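Long-range contacts in protein yciO (Escherichia coli, PDB 1K7J), which is of unknown function but belongs to the SUA5 family and, like its relatives, may bind double-stranded RNA: residues Gln3-His8 / Asn18-Ile23; Gly28-Pro33 / Val168-His173. One frame throughout, in Å; residues are numbered along the deposited sequence.

Contact 1: Gln3-His8 / Asn18-Ile23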
# COMPACT_ATOMS: atom_id res chain seq x y z
N GLN A 3 -14.79 11.85 4.85
CA GLN A 3 -14.48 12.35 6.18
C GLN A 3 -13.02 12.75 6.08
O GLN A 3 -12.30 12.28 5.20
CB GLN A 3 -14.68 11.26 7.23
CG GLN A 3 -16.12 11.13 7.70
CD GLN A 3 -16.30 10.04 8.74
OE1 GLN A 3 -16.51 8.88 8.42
NE2 GLN A 3 -16.20 10.43 10.01
N PHE A 4 -12.57 13.63 6.97
CA PHE A 4 -11.19 14.11 6.95
C PHE A 4 -10.64 14.13 8.38
O PHE A 4 -11.12 14.89 9.22
CB PHE A 4 -11.17 15.52 6.33
CG PHE A 4 -9.80 16.00 5.92
CD1 PHE A 4 -9.06 16.85 6.74
CD2 PHE A 4 -9.25 15.61 4.70
CE1 PHE A 4 -7.81 17.31 6.35
CE2 PHE A 4 -7.99 16.07 4.30
CZ PHE A 4 -7.27 16.92 5.13
N PHE A 5 -9.65 13.27 8.64
CA PHE A 5 -9.06 13.17 9.97
C PHE A 5 -7.66 13.77 10.04
O PHE A 5 -6.82 13.49 9.19
CB PHE A 5 -8.91 11.71 10.41
CG PHE A 5 -10.20 10.99 10.67
CD1 PHE A 5 -11.42 11.65 10.64
CD2 PHE A 5 -10.18 9.63 10.95
CE1 PHE A 5 -12.61 10.95 10.88
CE2 PHE A 5 -11.35 8.93 11.20
CZ PHE A 5 -12.57 9.59 11.16
N TYR A 6 -7.41 14.57 11.06
CA TYR A 6 -6.08 15.14 11.28
C TYR A 6 -5.45 14.22 12.31
O TYR A 6 -5.83 14.26 13.49
CB TYR A 6 -6.18 16.55 11.84
CG TYR A 6 -6.49 17.60 10.81
CD1 TYR A 6 -5.48 18.12 9.99
CD2 TYR A 6 -7.78 18.09 10.65
CE1 TYR A 6 -5.76 19.10 9.04
CE2 TYR A 6 -8.07 19.07 9.71
CZ TYR A 6 -7.05 19.57 8.91
OH TYR A 6 -7.34 20.56 8.00
N ILE A 7 -4.51 13.39 11.89
CA ILE A 7 -3.86 12.47 12.81
C ILE A 7 -2.37 12.81 12.96
O ILE A 7 -1.67 12.99 11.96
CB ILE A 7 -4.02 11.01 12.34
CG1 ILE A 7 -5.51 10.66 12.23
CG2 ILE A 7 -3.32 10.06 13.31
CD1 ILE A 7 -5.80 9.21 11.86
N HIS A 8 -1.91 12.91 14.20
CA HIS A 8 -0.51 13.22 14.47
C HIS A 8 0.32 12.11 13.83
O HIS A 8 0.13 10.93 14.12
CB HIS A 8 -0.27 13.27 15.98
CG HIS A 8 -1.01 14.38 16.66
ND1 HIS A 8 -1.29 14.38 18.01
CD2 HIS A 8 -1.52 15.54 16.17
CE1 HIS A 8 -1.94 15.48 18.32
NE2 HIS A 8 -2.09 16.21 17.23
N ASN A 18 -8.70 3.99 15.22
CA ASN A 18 -9.78 3.01 15.35
C ASN A 18 -10.97 3.36 14.47
O ASN A 18 -11.54 2.49 13.82
CB ASN A 18 -10.21 2.89 16.82
CG ASN A 18 -9.18 2.17 17.67
OD1 ASN A 18 -8.25 1.55 17.15
ND2 ASN A 18 -9.35 2.23 18.99
N GLN A 19 -11.35 4.64 14.45
CA GLN A 19 -12.47 5.05 13.61
C GLN A 19 -12.16 4.80 12.14
O GLN A 19 -13.03 4.39 11.37
CB GLN A 19 -12.80 6.53 13.84
CG GLN A 19 -13.56 6.79 15.13
CD GLN A 19 -13.90 8.25 15.32
OE1 GLN A 19 -14.39 8.91 14.40
NE2 GLN A 19 -13.67 8.77 16.52
N ALA A 20 -10.92 5.05 11.74
CA ALA A 20 -10.51 4.83 10.36
C ALA A 20 -10.63 3.35 10.01
O ALA A 20 -11.13 2.99 8.95
CB ALA A 20 -9.07 5.30 10.16
N VAL A 21 -10.18 2.50 10.92
CA VAL A 21 -10.25 1.06 10.70
C VAL A 21 -11.70 0.58 10.62
O VAL A 21 -12.01 -0.33 9.86
CB VAL A 21 -9.48 0.29 11.81
CG1 VAL A 21 -9.80 -1.20 11.75
CG2 VAL A 21 -7.98 0.50 11.64
N GLU A 22 -12.58 1.18 11.40
CA GLU A 22 -13.98 0.77 11.36
C GLU A 22 -14.57 1.11 9.99
O GLU A 22 -15.40 0.37 9.46
CB GLU A 22 -14.78 1.46 12.47
CG GLU A 22 -16.19 0.91 12.60
CD GLU A 22 -16.23 -0.62 12.61
OE1 GLU A 22 -15.57 -1.23 13.48
OE2 GLU A 22 -16.92 -1.20 11.75
N ILE A 23 -14.13 2.23 9.42
CA ILE A 23 -14.59 2.63 8.10
C ILE A 23 -14.11 1.59 7.08
O ILE A 23 -14.86 1.19 6.19
CB ILE A 23 -14.06 4.03 7.73
CG1 ILE A 23 -14.79 5.08 8.58
CG2 ILE A 23 -14.24 4.30 6.24
CD1 ILE A 23 -14.18 6.47 8.53
O HOH W 1 -16.03 8.29 12.38
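A water links the amides of Q19 and Q3 across the contact. It donates to Q19 OE1 at 2.7 Å and accepts from Q3 NE2, 3.2 Å away. The water lies in the plane of the F5 ring, off its edge. With CG anti to the carbonyl carbon and beside the backbone N (chi1 -68°), the F5 ring is carried toward the helix. CE2 and CZ do the touching. F5 CE2 is 3.9 Å from A20 N, which sits at the ring edge, and 3.9 Å from Q19 CB. F5 CZ makes a van der Waals contact of 3.8 Å with Q19 OE1. Ring and Q19 amide planes stand 81° apart. The contact packs strand 3-6, an outermost strand of the sheet, against helix 14-25, the helix of a beta-alpha-beta crossover that ends in strand 30-34. Strand and helix axes run nearly antiparallel, at 151°. An alanine in place of F5 would probably open a gap beside A20 and Q19, and the water would lose its ring-edge neighbour. I23 CD1, 4.4 Å from F5 CZ, approaches the ring obliquely. The same I23 CD1 comes within 3.4 Å of Q3 OE1, where the two side chains cross.

Contact 2: Gly28-Pro33 / Val168-His173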
# COMPACT_ATOMS: atom_id res chain seq x y z
N GLY A 28 -15.28 0.67 3.32
CA GLY A 28 -14.94 1.98 2.80
C GLY A 28 -13.57 2.06 2.14
O GLY A 28 -12.71 1.20 2.36
N VAL A 29 -13.39 3.09 1.32
CA VAL A 29 -12.12 3.32 0.64
C VAL A 29 -11.49 4.53 1.33
O VAL A 29 -12.13 5.58 1.46
CB VAL A 29 -12.33 3.64 -0.85
CG1 VAL A 29 -11.03 4.12 -1.47
CG2 VAL A 29 -12.81 2.39 -1.58
N ILE A 30 -10.24 4.39 1.76
CA ILE A 30 -9.58 5.49 2.44
C ILE A 30 -8.25 5.87 1.80
O ILE A 30 -7.66 5.11 1.03
CB ILE A 30 -9.29 5.15 3.92
CG1 ILE A 30 -8.13 4.16 4.03
CG2 ILE A 30 -10.54 4.56 4.57
CD1 ILE A 30 -7.67 3.90 5.45
N VAL A 31 -7.81 7.08 2.12
CA VAL A 31 -6.52 7.58 1.66
C VAL A 31 -5.74 7.73 2.95
O VAL A 31 -6.21 8.36 3.90
CB VAL A 31 -6.65 8.96 0.97
CG1 VAL A 31 -5.26 9.55 0.73
CG2 VAL A 31 -7.38 8.81 -0.36
N TYR A 32 -4.56 7.14 3.00
CA TYR A 32 -3.74 7.23 4.21
C TYR A 32 -2.27 7.44 3.88
O TYR A 32 -1.80 7.07 2.81
CB TYR A 32 -3.91 5.97 5.06
CG TYR A 32 -3.42 4.69 4.43
CD1 TYR A 32 -4.16 4.04 3.44
CD2 TYR A 32 -2.23 4.10 4.85
CE1 TYR A 32 -3.73 2.82 2.89
CE2 TYR A 32 -1.79 2.89 4.31
CZ TYR A 32 -2.54 2.26 3.33
OH TYR A 32 -2.12 1.05 2.82
N PRO A 33 -1.53 8.04 4.80
CA PRO A 33 -0.11 8.31 4.59
C PRO A 33 0.80 7.10 4.80
O PRO A 33 0.53 6.26 5.66
CB PRO A 33 0.19 9.41 5.60
CG PRO A 33 -0.67 8.98 6.77
CD PRO A 33 -1.98 8.61 6.09
N VAL A 168 -13.77 9.16 -2.24
CA VAL A 168 -13.32 8.28 -1.18
C VAL A 168 -14.13 8.54 0.09
O VAL A 168 -14.80 9.57 0.21
CB VAL A 168 -11.81 8.45 -0.89
CG1 VAL A 168 -11.01 8.11 -2.14
CG2 VAL A 168 -11.52 9.87 -0.43
N ASP A 169 -14.06 7.62 1.04
CA ASP A 169 -14.82 7.73 2.27
C ASP A 169 -14.08 8.39 3.43
O ASP A 169 -14.70 8.95 4.34
CB ASP A 169 -15.32 6.35 2.66
CG ASP A 169 -16.07 5.67 1.53
OD1 ASP A 169 -17.03 6.29 1.01
OD2 ASP A 169 -15.71 4.54 1.14
N LEU A 170 -12.76 8.33 3.39
CA LEU A 170 -11.95 8.93 4.44
C LEU A 170 -10.59 9.31 3.90
O LEU A 170 -10.01 8.59 3.09
CB LEU A 170 -11.75 7.96 5.61
CG LEU A 170 -10.73 8.41 6.66
CD1 LEU A 170 -11.25 9.64 7.40
CD2 LEU A 170 -10.46 7.28 7.64
N ILE A 171 -10.10 10.46 4.34
CA ILE A 171 -8.77 10.92 3.97
C ILE A 171 -8.10 11.24 5.29
O ILE A 171 -8.61 12.03 6.08
CB ILE A 171 -8.81 12.19 3.11
CG1 ILE A 171 -9.42 11.88 1.74
CG2 ILE A 171 -7.39 12.74 2.94
CD1 ILE A 171 -9.65 13.10 0.86
N ILE A 172 -6.98 10.58 5.54
CA ILE A 172 -6.23 10.82 6.77
C ILE A 172 -5.10 11.78 6.47
O ILE A 172 -4.20 11.46 5.68
CB ILE A 172 -5.63 9.52 7.35
CG1 ILE A 172 -6.75 8.58 7.81
CG2 ILE A 172 -4.70 9.84 8.51
CD1 ILE A 172 -6.26 7.21 8.25
N HIS A 173 -5.16 12.96 7.07
CA HIS A 173 -4.12 13.96 6.91
C HIS A 173 -2.99 13.54 7.84
O HIS A 173 -3.14 13.55 9.06
CB HIS A 173 -4.68 15.33 7.33
CG HIS A 173 -3.69 16.45 7.25
ND1 HIS A 173 -2.45 16.41 7.87
CD2 HIS A 173 -3.78 17.68 6.68
CE1 HIS A 173 -1.83 17.55 7.68
NE2 HIS A 173 -2.61 18.35 6.97
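D169 OD2 accepts V29 N at 2.7 Å, in a nearly straight bond (165° at the hydrogen). V29 N comes in on the anti side of the carboxylate, 15° out of its plane. R52 NH1, on helix 47-57, forms a salt bridge with the same OD2, so this oxygen has two donors. D169 CG is anti to the carbonyl carbon, and the carboxylate folds back toward G28 and V29. G28 CA lies 3.1 Å from D169 OD2, and a side chain at G28 would be tight against that oxygen. V29 O also has two donors. D169 N donates to V29 O at 2.8 Å, nearly along the C=O axis, while L170 N makes a weak bond of 3.4 Å to V29 O. Beyond this point regular parallel pairing of strands 30-34 and 170-173 takes over. V31 N donates to L170 O at 2.8 Å, and I172 N donates to V31 O at 2.9 Å. I30 and Y32 turn their backbone bonds the other way, to G41 and A39 of strand 37-43. On the far edge of 168-173, I171 bonds through its backbone to Q3 and F5, and D169 to Q3. Y32 OH is hydrogen-bonded to S142 OG. I30 and L170 lie side by side on the face covered by helix 14-25, with I30 CG2 3.8 Å from L170 CB. V31 and I171 occupy the opposite face, and both touch I160 of helix 157-164. P33 has no N-H to offer; its CD packs on I172 CG2 at 3.8 Å. Backbone bonds are thus enclosed by apolar side chains on both faces. At the start the D169 carboxylate does the work of a backbone acceptor for V29 N, and the R52 charge would probably favour its ionised form.

How the contacts relate
Contacts 1 and 2 meet in one sheet, with their centres about 8 Å apart. Strand 170-173 lies between strands 3-6 and 30-34, and all three run parallel. Helix 14-25 therefore crosses over one intervening strand, which arrives from much later in the chain. Probable hydrogen bonds join the contacts between strands 3-6 and 170-173: Q3 N to D169 O at 2.9 Å, and F5 O to H173 N at 2.7 Å. On the helix side, A20 CB packs on L170 CD2 at 3.5 Å. Contact 2 is buried, and its centre lies about 12 Å from the centre of the chain. Contact 1 is partly buried, and its centre lies about 17 Å from the same point.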